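Local coordinates for lactaldehyde dehydrogenase (Escherichia coli, PDB 2IMP), which oxidises L-lactaldehyde from L-fucose and L-rhamnose breakdown irreversibly to L-lactate with NAD+ as the electron acceptor, and also acts on glycolaldehyde, at residues A[46-51]-A[215-221]. Residues are numbered along the deposited sequence; the frame is centred on the assembly and turned at random.
Sequences ARKAID and ELAGNPK
Residues 46-51 form an α-helical piece of helix 43-62, set against the last turn of helix 209-218 and the loop that follows; A46 lies level with E215 (CA-CA 6.3 Å) and I50 with K221 (7.3 Å). A46 points at the partner helix, its CB 3.4 Å from E215 CG and 3.9 Å from L216 CD2. R47, m at chi1 and t at chi2 and chi3, brings NE to 3.1 Å from E215 OE2 in a salt bridge. E215 OE2 also accepts a hydrogen bond from N219 ND2 (2.9 Å), while N219 OD1 accepts one from K221 N (2.8 Å), an Asx turn where the chain leaves helical geometry and heads for strand 222-227. Both helices cover the sheet of the Rossmann-like NAD-binding domain: A49, I50 and L216 touch V174 on strand 172-176, and L216 also meets the NAD-binding K176. I50 (mt) lays CD1 3.6 Å from N219 CB and 4.0 Å from L216 CD2, with CG2 3.8 Å from K221 CB. At D51, OD1 receives a short 2.5 Å salt-bridge hydrogen bond from NZ of the extended K221, which also pairs with E54; a water links D51 OD1 (3.0 Å) to N219 ND2 (2.9 Å).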
ATOM      1  N   ALA A  46      30.133   4.783 -25.053  1.00 18.09           N
ATOM      2  CA  ALA A  46      29.067   4.352 -24.164  1.00 18.64           C
ATOM      3  C   ALA A  46      29.637   3.469 -23.037  1.00 18.09           C
ATOM      4  O   ALA A  46      29.267   3.612 -21.871  1.00 16.05           O
ATOM      5  CB  ALA A  46      28.000   3.579 -24.952  1.00 14.98           C
ATOM      6  N   ARG A  47      30.553   2.571 -23.411  1.00 18.65           N
ATOM      7  CA  ARG A  47      31.183   1.690 -22.438  1.00 20.37           C
ATOM      8  C   ARG A  47      31.945   2.458 -21.354  1.00 20.67           C
ATOM      9  O   ARG A  47      31.887   2.101 -20.178  1.00 20.64           O
ATOM     10  CB  ARG A  47      32.135   0.707 -23.123  1.00 22.56           C
ATOM     11  CG  ARG A  47      31.467  -0.201 -24.124  1.00 26.78           C
ATOM     12  CD  ARG A  47      32.311  -1.435 -24.414  1.00 31.90           C
ATOM     13  NE  ARG A  47      31.653  -2.298 -25.392  1.00 35.40           N
ATOM     14  CZ  ARG A  47      31.854  -2.233 -26.704  1.00 37.08           C
ATOM     15  NH1 ARG A  47      32.710  -1.350 -27.203  1.00 38.60           N
ATOM     16  NH2 ARG A  47      31.186  -3.039 -27.520  1.00 37.27           N
ATOM     17  N   LYS A  48      32.660   3.507 -21.759  1.00 21.06           N
ATOM     18  CA  LYS A  48      33.381   4.324 -20.791  1.00 21.37           C
ATOM     19  C   LYS A  48      32.414   4.952 -19.772  1.00 19.51           C
ATOM     20  O   LYS A  48      32.684   4.981 -18.568  1.00 19.42           O
ATOM     21  CB  LYS A  48      34.161   5.437 -21.500  1.00 25.20           C
ATOM     22  CG  LYS A  48      35.320   4.945 -22.349  1.00 32.42           C
ATOM     23  CD  LYS A  48      35.969   6.090 -23.124  1.00 36.97           C
ATOM     24  CE  LYS A  48      37.009   5.562 -24.107  1.00 40.87           C
ATOM     25  NZ  LYS A  48      37.544   6.626 -25.006  1.00 42.62           N
ATOM     26  N   ALA A  49      31.286   5.439 -20.280  1.00 17.27           N
ATOM     27  CA  ALA A  49      30.264   6.032 -19.428  1.00 16.44           C
ATOM     28  C   ALA A  49      29.636   4.979 -18.502  1.00 14.52           C
ATOM     29  O   ALA A  49      29.456   5.205 -17.305  1.00 13.38           O
ATOM     30  CB  ALA A  49      29.180   6.692 -20.286  1.00 14.20           C
ATOM     31  N   ILE A  50      29.316   3.825 -19.079  1.00 15.39           N
ATOM     32  CA  ILE A  50      28.744   2.736 -18.309  1.00 15.52           C
ATOM     33  C   ILE A  50      29.712   2.232 -17.222  1.00 15.65           C
ATOM     34  O   ILE A  50      29.306   1.992 -16.082  1.00 16.67           O
ATOM     35  CB  ILE A  50      28.330   1.566 -19.232  1.00 14.16           C
ATOM     36  CG1 ILE A  50      27.131   2.000 -20.082  1.00 14.88           C
ATOM     37  CG2 ILE A  50      27.980   0.334 -18.403  1.00 14.29           C
ATOM     38  CD1 ILE A  50      26.692   0.980 -21.110  1.00 12.13           C
ATOM     39  N   ASP A  51      30.988   2.094 -17.580  1.00 14.69           N
ATOM     40  CA  ASP A  51      31.978   1.662 -16.600  1.00 15.18           C
ATOM     41  C   ASP A  51      32.115   2.674 -15.454  1.00 13.84           C
ATOM     42  O   ASP A  51      32.303   2.300 -14.295  1.00 14.07           O
ATOM     43  CB  ASP A  51      33.352   1.443 -17.254  1.00 18.01           C
ATOM     44  CG  ASP A  51      33.373   0.233 -18.172  1.00 21.40           C
ATOM     45  OD1 ASP A  51      32.618  -0.727 -17.911  1.00 19.96           O
ATOM     46  OD2 ASP A  51      34.156   0.234 -19.145  1.00 24.84           O
ATOM     47  N   GLU A 215      24.554   0.207 -27.810  1.00 14.24           N
ATOM     48  CA  GLU A 215      25.474  -0.166 -26.736  1.00 15.25           C
ATOM     49  C   GLU A 215      24.821   0.062 -25.340  1.00 14.54           C
ATOM     50  O   GLU A 215      25.052  -0.694 -24.395  1.00 13.73           O
ATOM     51  CB  GLU A 215      26.781   0.629 -26.865  1.00 14.44           C
ATOM     52  CG  GLU A 215      27.870   0.296 -25.848  1.00 17.28           C
ATOM     53  CD  GLU A 215      28.249  -1.185 -25.799  1.00 17.45           C
ATOM     54  OE1 GLU A 215      28.138  -1.879 -26.828  1.00 19.64           O
ATOM     55  OE2 GLU A 215      28.681  -1.651 -24.725  1.00 17.04           O
ATOM     56  N   LEU A 216      23.990   1.095 -25.241  1.00 13.46           N
ATOM     57  CA  LEU A 216      23.300   1.369 -23.990  1.00 12.44           C
ATOM     58  C   LEU A 216      22.222   0.301 -23.685  1.00 14.41           C
ATOM     59  O   LEU A 216      21.809   0.113 -22.539  1.00 15.36           O
ATOM     60  CB  LEU A 216      22.670   2.766 -24.023  1.00  8.34           C
ATOM     61  CG  LEU A 216      23.652   3.944 -24.127  1.00 12.31           C
ATOM     62  CD1 LEU A 216      22.885   5.256 -24.161  1.00 10.24           C
ATOM     63  CD2 LEU A 216      24.625   3.930 -22.954  1.00  5.90           C
ATOM     64  N   ALA A 217      21.788  -0.391 -24.734  1.00 13.00           N
ATOM     65  CA  ALA A 217      20.799  -1.448 -24.593  1.00 14.92           C
ATOM     66  C   ALA A 217      21.420  -2.859 -24.459  1.00 16.03           C
ATOM     67  O   ALA A 217      20.893  -3.716 -23.742  1.00 15.92           O
ATOM     68  CB  ALA A 217      19.832  -1.423 -25.782  1.00 13.72           C
ATOM     69  N   GLY A 218      22.552  -3.064 -25.132  1.00 15.33           N
ATOM     70  CA  GLY A 218      23.205  -4.361 -25.119  1.00 13.68           C
ATOM     71  C   GLY A 218      24.353  -4.610 -24.163  1.00 14.37           C
ATOM     72  O   GLY A 218      24.805  -5.745 -24.035  1.00 15.37           O
ATOM     73  N   ASN A 219      24.854  -3.579 -23.497  1.00 15.92           N
ATOM     74  CA  ASN A 219      25.951  -3.790 -22.561  1.00 16.56           C
ATOM     75  C   ASN A 219      25.509  -4.604 -21.315  1.00 16.97           C
ATOM     76  O   ASN A 219      24.541  -4.248 -20.641  1.00 17.94           O
ATOM     77  CB  ASN A 219      26.538  -2.444 -22.134  1.00 16.66           C
ATOM     78  CG  ASN A 219      27.818  -2.595 -21.341  1.00 18.46           C
ATOM     79  OD1 ASN A 219      27.818  -3.152 -20.243  1.00 18.63           O
ATOM     80  ND2 ASN A 219      28.921  -2.105 -21.900  1.00 18.08           N
ATOM     81  N   PRO A 220      26.217  -5.705 -21.014  1.00 16.86           N
ATOM     82  CA  PRO A 220      25.907  -6.576 -19.873  1.00 15.28           C
ATOM     83  C   PRO A 220      25.910  -5.921 -18.470  1.00 15.62           C
ATOM     84  O   PRO A 220      25.325  -6.459 -17.533  1.00 15.88           O
ATOM     85  CB  PRO A 220      26.950  -7.692 -19.996  1.00 16.65           C
ATOM     86  CG  PRO A 220      28.119  -6.990 -20.615  1.00 17.56           C
ATOM     87  CD  PRO A 220      27.459  -6.136 -21.681  1.00 16.46           C
ATOM     88  N   LYS A 221      26.566  -4.777 -18.329  1.00 15.65           N
ATOM     89  CA  LYS A 221      26.599  -4.106 -17.038  1.00 15.50           C
ATOM     90  C   LYS A 221      25.338  -3.266 -16.748  1.00 15.11           C
ATOM     91  O   LYS A 221      25.134  -2.796 -15.629  1.00 14.92           O
ATOM     92  CB  LYS A 221      27.833  -3.212 -16.941  1.00 15.95           C
ATOM     93  CG  LYS A 221      29.146  -3.968 -17.011  1.00 18.78           C
ATOM     94  CD  LYS A 221      30.319  -3.021 -16.859  1.00 19.06           C
ATOM     95  CE  LYS A 221      31.632  -3.777 -16.830  1.00 20.09           C
ATOM     96  NZ  LYS A 221      32.747  -2.858 -16.522  1.00 21.79           N
TER
HETATM   97  O   HOH W   1      31.425  -1.762 -20.480  1.00 23.91           O